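Local coordinates for protein hypothetical methylmalonyl-CoA decarboxylase alpha subunit (PDB 1X0U) that belongs to the carboxyl transferase family of the ClpP/crotonase clan, a putative carboxyltransferase subunit found in an assembly of six chains, at residues A[44-49]-A[95-100]; A[136-139]-A[145-148]; A[165-170]-A[244-249]. One frame throughout, in Å; residues are numbered along the deposited sequence.

Contacts 1 and 3 each lay a helix against the same mixed sheet, at strand 91-98 and strand 166-170; their centres are about 12 Å apart, and they touch where L49 meets T246 of helix 239-252. All three contacts are buried; contact 2 differs in lying against neighbouring subunits, which leave the other two alone. It sits about 20 Å (centre to centre) from contact 1 and 24 Å from contact 3, in the loop between strand 129-133 and helix 144-160. The chemistry follows the place: aliphatic carbons and a water bridge in contact 1, apolar side chains in close contact in contact 3, and in contact 2 a serine hydroxyl holding a backbone N-H.

Contact 1: residues A[44-49]-A[95-100]; sequences ERLALL and AYAQDF
L46 of helix 42-49 rests on A95 and A97 of strand 91-98, a buried helix-on-sheet contact in which an aliphatic core is joined at one end by a water bridge. The helix runs roughly antiparallel to the strand, at 151°, with the segment axes 9.1 Å apart at their closest. L46 has its CG beside the backbone N (chi1 -71°), which sets the branch point over A97: CG lies 3.7 Å from A97 CB. CD2 straddles the two alanines, reaching 4.2 Å from A95 CB.

Farther along the strand, R45 reaches Q98 through water. The water accepts from R45 NH1 at 2.9 Å, sitting in the guanidinium plane at its edge. It donates in turn to Q98 O, also at 2.9 Å. The guanidinium is fixed elsewhere by salt bridges from NE to E239 and from NH1 to D134. Q98 has its CB directed away from the helix; its amide is held by D134, whose backbone N-H bonds to OE1, and by H111, which pairs with NE2.

Around this core, L46 also touches V82 of strand 81-88 and I132 of strand 129-133, the two strands flanking 91-98 in the sheet, while L48 and L49 pack against I243 of helix 239-252.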
# COMPACT_ATOMS: atom_id res chain seq x y z
N GLU A 44 41.82 10.28 -15.68
CA GLU A 44 41.77 10.46 -17.13
C GLU A 44 40.57 9.67 -17.69
O GLU A 44 39.88 10.13 -18.60
CB GLU A 44 43.08 10.00 -17.78
CG GLU A 44 44.29 10.83 -17.33
CD GLU A 44 45.62 10.31 -17.85
OE1 GLU A 44 45.82 9.08 -17.93
OE2 GLU A 44 46.49 11.15 -18.17
N ARG A 45 40.30 8.50 -17.12
CA ARG A 45 39.17 7.70 -17.57
C ARG A 45 37.85 8.40 -17.24
O ARG A 45 36.93 8.41 -18.05
CB ARG A 45 39.21 6.32 -16.91
CG ARG A 45 40.38 5.45 -17.35
CD ARG A 45 40.72 4.44 -16.28
NE ARG A 45 41.64 3.41 -16.77
CZ ARG A 45 42.17 2.46 -15.99
NH1 ARG A 45 41.88 2.41 -14.69
NH2 ARG A 45 42.96 1.55 -16.52
N LEU A 46 37.76 9.01 -16.06
CA LEU A 46 36.55 9.72 -15.66
C LEU A 46 36.30 10.94 -16.56
O LEU A 46 35.18 11.18 -16.98
CB LEU A 46 36.63 10.18 -14.19
CG LEU A 46 36.55 9.16 -13.04
CD1 LEU A 46 36.79 9.91 -11.73
CD2 LEU A 46 35.18 8.49 -13.00
N ALA A 47 37.34 11.72 -16.83
CA ALA A 47 37.17 12.89 -17.68
C ALA A 47 36.64 12.48 -19.06
O ALA A 47 35.88 13.21 -19.68
CB ALA A 47 38.49 13.68 -17.82
N LEU A 48 37.08 11.32 -19.54
CA LEU A 48 36.61 10.82 -20.84
C LEU A 48 35.12 10.48 -20.76
O LEU A 48 34.32 10.91 -21.61
CB LEU A 48 37.39 9.55 -21.24
CG LEU A 48 38.58 9.57 -22.21
CD1 LEU A 48 38.86 10.96 -22.75
CD2 LEU A 48 39.80 9.01 -21.51
N LEU A 49 34.73 9.74 -19.72
CA LEU A 49 33.35 9.31 -19.53
C LEU A 49 32.30 10.39 -19.30
O LEU A 49 31.23 10.35 -19.89
CB LEU A 49 33.28 8.32 -18.37
CG LEU A 49 31.87 7.90 -17.91
CD1 LEU A 49 31.11 7.33 -19.09
CD2 LEU A 49 31.98 6.87 -16.78
N ALA A 95 29.83 7.15 -10.38
CA ALA A 95 30.94 6.29 -10.75
C ALA A 95 32.06 6.36 -9.74
O ALA A 95 32.15 7.30 -8.95
CB ALA A 95 31.48 6.71 -12.13
N TYR A 96 32.90 5.33 -9.76
CA TYR A 96 34.08 5.30 -8.95
C TYR A 96 35.16 4.81 -9.90
O TYR A 96 34.88 4.04 -10.82
CB TYR A 96 33.96 4.39 -7.73
CG TYR A 96 33.81 2.91 -8.00
CD1 TYR A 96 32.57 2.29 -7.91
CD2 TYR A 96 34.93 2.13 -8.30
CE1 TYR A 96 32.45 0.93 -8.10
CE2 TYR A 96 34.81 0.76 -8.49
CZ TYR A 96 33.56 0.17 -8.39
OH TYR A 96 33.43 -1.19 -8.60
N ALA A 97 36.37 5.31 -9.70
CA ALA A 97 37.50 4.93 -10.53
C ALA A 97 38.64 4.67 -9.57
O ALA A 97 39.12 5.58 -8.90
CB ALA A 97 37.85 6.07 -11.48
N GLN A 98 39.05 3.41 -9.49
CA GLN A 98 40.14 3.04 -8.61
C GLN A 98 41.46 3.50 -9.23
O GLN A 98 41.64 3.43 -10.45
CB GLN A 98 40.14 1.53 -8.38
CG GLN A 98 38.88 1.04 -7.66
CD GLN A 98 38.83 -0.47 -7.52
OE1 GLN A 98 38.94 -1.21 -8.50
NE2 GLN A 98 38.66 -0.94 -6.29
N ASP A 99 42.35 4.01 -8.39
CA ASP A 99 43.65 4.49 -8.86
C ASP A 99 44.70 3.44 -8.54
O ASP A 99 45.11 3.30 -7.38
CB ASP A 99 44.00 5.80 -8.16
CG ASP A 99 45.17 6.49 -8.79
OD1 ASP A 99 46.00 5.79 -9.42
OD2 ASP A 99 45.28 7.72 -8.65
N PHE A 100 45.14 2.72 -9.56
CA PHE A 100 46.13 1.66 -9.39
C PHE A 100 47.46 2.16 -8.81
O PHE A 100 48.22 1.38 -8.25
CB PHE A 100 46.40 0.95 -10.73
CG PHE A 100 47.29 -0.26 -10.60
CD1 PHE A 100 46.79 -1.47 -10.11
CD2 PHE A 100 48.65 -0.17 -10.90
CE1 PHE A 100 47.63 -2.57 -9.91
CE2 PHE A 100 49.50 -1.27 -10.70
CZ PHE A 100 48.99 -2.47 -10.21
O HOH W 1 39.92 3.50 -12.84

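Contact 2: residues A[136-139]-A[145-148]; sequences GGAR and LSLE
S146 OG accepts the backbone N-H of R139 at 2.9 Å, a bent bond with 139° at the hydrogen, and this is the one hydrogen bond between the loop 136-139 and the first turn of helix 144-160. OG stands anti to the serine's backbone N (chi1 -174°), which swings it off the helix toward the loop. The same hydroxyl lies only 3.3 Å from A138 CB, so the alanine methyl packs beside the oxygen that grips the next residue's amide. S146 CB completes the meeting, 3.5 Å from R139 O.

A second bond holds the hydroxyl in place: S146 OG is also hydrogen-bonded to the carbonyl O of L107, so it must give its proton there while receiving the N-H of R139. L107 pairs through its backbone with G137 as well and is thus bonded to both segments. G137 adopts backbone angles (phi 142°, psi -153°) that side chains tolerate poorly. R139 contributes its backbone here; its long side chain bends at chi3 and leads away, its NH1 forming salt bridges with D79 and E142.

Another copy of the protein abuts this region: V437 of that second subunit packs on A138, and its S421 gives a backbone N-H to E148. The arrangement is a glycine-rich loop joining a parallel sheet strand to the start of the next helix, a strand-loop-helix connection consistent with the crotonase-like fold, placed at a subunit interface.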
# COMPACT_ATOMS: atom_id res chain seq x y z
N GLY A 136 44.30 -4.48 -7.59
CA GLY A 136 44.93 -5.78 -7.49
C GLY A 136 44.14 -6.67 -6.54
O GLY A 136 44.23 -7.89 -6.60
N GLY A 137 43.35 -6.04 -5.67
CA GLY A 137 42.55 -6.82 -4.74
C GLY A 137 42.45 -6.21 -3.35
O GLY A 137 42.56 -5.00 -3.18
N ALA A 138 42.25 -7.06 -2.35
CA ALA A 138 42.13 -6.59 -0.98
C ALA A 138 43.43 -5.96 -0.50
O ALA A 138 44.50 -6.30 -0.99
CB ALA A 138 41.75 -7.74 -0.06
N ARG A 139 43.34 -5.02 0.43
CA ARG A 139 44.55 -4.42 0.95
C ARG A 139 44.94 -5.37 2.09
O ARG A 139 44.36 -5.32 3.18
CB ARG A 139 44.31 -3.01 1.48
CG ARG A 139 45.62 -2.27 1.80
CD ARG A 139 45.40 -0.80 2.04
NE ARG A 139 44.97 -0.09 0.84
CZ ARG A 139 44.42 1.11 0.86
NH1 ARG A 139 44.23 1.72 2.02
NH2 ARG A 139 44.05 1.71 -0.26
N LEU A 145 39.43 -6.13 8.00
CA LEU A 145 38.67 -4.92 7.72
C LEU A 145 38.56 -4.70 6.22
O LEU A 145 37.64 -4.04 5.74
CB LEU A 145 39.32 -3.70 8.38
CG LEU A 145 38.84 -3.38 9.79
CD1 LEU A 145 37.43 -2.81 9.74
CD2 LEU A 145 38.87 -4.63 10.64
N SER A 146 39.52 -5.25 5.47
CA SER A 146 39.52 -5.12 4.02
C SER A 146 38.39 -5.98 3.46
O SER A 146 37.67 -5.56 2.56
CB SER A 146 40.87 -5.58 3.46
OG SER A 146 40.96 -5.35 2.06
N LEU A 147 38.24 -7.19 3.99
CA LEU A 147 37.19 -8.09 3.54
C LEU A 147 35.82 -7.52 3.90
O LEU A 147 34.87 -7.61 3.12
CB LEU A 147 37.35 -9.47 4.18
CG LEU A 147 38.65 -10.24 3.91
CD1 LEU A 147 38.61 -11.56 4.69
CD2 LEU A 147 38.79 -10.50 2.42
N GLU A 148 35.72 -6.95 5.10
CA GLU A 148 34.47 -6.35 5.57
C GLU A 148 34.07 -5.24 4.61
O GLU A 148 32.89 -5.02 4.35
CB GLU A 148 34.64 -5.76 6.97
CG GLU A 148 33.33 -5.40 7.66
CD GLU A 148 32.59 -6.62 8.16
OE1 GLU A 148 31.40 -6.51 8.51
OE2 GLU A 148 33.20 -7.71 8.21

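Contact 3: residues A[165-170]-A[244-249]; sequences PQITIM and NLTKRL
I167 and I169 of strand 166-170 meet T246 and L249 of helix 239-252, whose segment runs nearly antiparallel to the strand, at 169°, with axes 10.0 Å apart at their closest; the CA atoms of I167 and T246 lie 7.5 Å from each other. The side chains meet as two aliphatic pairs one helical turn apart. I167 and L249 reach tip to tip: I167 CD1 comes 3.3 Å from L249 CD2, closer than carbons usually pack, so the exact spacing is doubtful, and L249 CG stands 3.7 Å from the same CD1. The leucine's CG is anti to its backbone N (chi1 -180°), extending the branch toward the strand.

The second pair crosses at about a right angle. I169 points its CB past the helix, yet its end turns inward, bringing CD1 to 3.4 Å from T246 CG2, again closer than usual and equally doubtful in detail, with I169 CG1 nearly as near, at 3.5 Å from T246 CG2. The threonine's hydroxyl lies between the backbone N and the carbonyl carbon (chi1 72°), where OG1 is hydrogen-bonded to I243 O one turn back. The buried polar atom is thereby satisfied within its own helix, and the methyl CG2, not the hydroxyl, makes the closest contact with I169.

I189 of strand 187-191 extends the same apolar layer under T246, and F187 and F234 extend it under L249. A helix packed antiparallel on the parallel strands of a mixed sheet is consistent with the layered alpha/beta architecture of the crotonase-like fold.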
# COMPACT_ATOMS: atom_id res chain seq x y z
N PRO A 165 20.80 0.68 -13.01
CA PRO A 165 21.75 -0.03 -13.88
C PRO A 165 23.15 0.01 -13.27
O PRO A 165 23.60 1.06 -12.82
CB PRO A 165 21.69 0.76 -15.19
CG PRO A 165 20.35 1.41 -15.15
CD PRO A 165 20.22 1.84 -13.71
N GLN A 166 23.83 -1.13 -13.27
CA GLN A 166 25.18 -1.22 -12.73
C GLN A 166 26.14 -1.79 -13.76
O GLN A 166 26.07 -2.98 -14.10
CB GLN A 166 25.19 -2.13 -11.50
CG GLN A 166 24.42 -1.60 -10.31
CD GLN A 166 24.39 -2.60 -9.19
OE1 GLN A 166 23.59 -3.55 -9.20
NE2 GLN A 166 25.29 -2.43 -8.23
N ILE A 167 27.04 -0.93 -14.24
CA ILE A 167 28.02 -1.32 -15.25
C ILE A 167 29.45 -1.24 -14.69
O ILE A 167 29.81 -0.28 -14.03
CB ILE A 167 27.93 -0.40 -16.48
CG1 ILE A 167 26.53 -0.46 -17.07
CG2 ILE A 167 28.95 -0.81 -17.51
CD1 ILE A 167 26.24 0.61 -18.11
N THR A 168 30.26 -2.26 -14.94
CA THR A 168 31.63 -2.24 -14.46
C THR A 168 32.60 -2.28 -15.63
O THR A 168 32.42 -3.05 -16.56
CB THR A 168 31.97 -3.46 -13.58
OG1 THR A 168 32.14 -4.61 -14.42
CG2 THR A 168 30.88 -3.74 -12.58
N ILE A 169 33.62 -1.43 -15.58
CA ILE A 169 34.65 -1.45 -16.62
C ILE A 169 35.81 -2.10 -15.89
O ILE A 169 36.34 -1.53 -14.93
CB ILE A 169 35.09 -0.05 -17.09
CG1 ILE A 169 33.93 0.67 -17.79
CG2 ILE A 169 36.27 -0.16 -18.05
CD1 ILE A 169 34.32 2.04 -18.28
N MET A 170 36.15 -3.31 -16.29
CA MET A 170 37.27 -4.01 -15.68
C MET A 170 38.51 -3.53 -16.42
O MET A 170 38.80 -4.00 -17.52
CB MET A 170 37.11 -5.53 -15.82
CG MET A 170 38.30 -6.33 -15.30
SD MET A 170 38.82 -5.77 -13.67
CE MET A 170 37.21 -5.94 -12.78
N ASN A 244 33.43 4.47 -24.40
CA ASN A 244 32.49 4.86 -25.44
C ASN A 244 31.38 3.82 -25.42
O ASN A 244 30.22 4.14 -25.62
CB ASN A 244 33.12 4.85 -26.84
CG ASN A 244 33.92 6.10 -27.13
OD1 ASN A 244 33.69 7.15 -26.53
ND2 ASN A 244 34.85 5.99 -28.06
N LEU A 245 31.76 2.58 -25.16
CA LEU A 245 30.80 1.49 -25.10
C LEU A 245 29.86 1.73 -23.92
O LEU A 245 28.64 1.59 -24.06
CB LEU A 245 31.54 0.15 -24.95
CG LEU A 245 30.89 -1.21 -25.29
CD1 LEU A 245 30.95 -2.09 -24.06
CD2 LEU A 245 29.47 -1.05 -25.77
N THR A 246 30.40 2.09 -22.75
CA THR A 246 29.54 2.33 -21.60
C THR A 246 28.54 3.45 -21.90
O THR A 246 27.37 3.36 -21.53
CB THR A 246 30.31 2.71 -20.31
OG1 THR A 246 30.83 4.03 -20.45
CG2 THR A 246 31.45 1.74 -20.05
N LYS A 247 29.00 4.49 -22.59
CA LYS A 247 28.10 5.59 -22.95
C LYS A 247 26.98 5.07 -23.85
O LYS A 247 25.84 5.49 -23.74
CB LYS A 247 28.83 6.69 -23.72
CG LYS A 247 29.77 7.55 -22.92
CD LYS A 247 30.36 8.60 -23.85
CE LYS A 247 31.28 9.56 -23.13
NZ LYS A 247 31.69 10.66 -24.05
N ARG A 248 27.34 4.17 -24.76
CA ARG A 248 26.36 3.62 -25.69
C ARG A 248 25.39 2.70 -24.94
O ARG A 248 24.18 2.71 -25.20
CB ARG A 248 27.06 2.85 -26.80
CG ARG A 248 26.12 2.48 -27.94
CD ARG A 248 26.77 1.56 -28.96
NE ARG A 248 25.77 1.07 -29.91
CZ ARG A 248 25.96 0.04 -30.73
NH1 ARG A 248 27.11 -0.60 -30.73
NH2 ARG A 248 24.99 -0.33 -31.55
N LEU A 249 25.92 1.91 -24.01
CA LEU A 249 25.10 1.01 -23.22
C LEU A 249 24.10 1.84 -22.42
O LEU A 249 22.90 1.57 -22.44
CB LEU A 249 25.97 0.18 -22.28
CG LEU A 249 25.23 -0.82 -21.39
CD1 LEU A 249 24.39 -1.74 -22.29
CD2 LEU A 249 26.23 -1.62 -20.56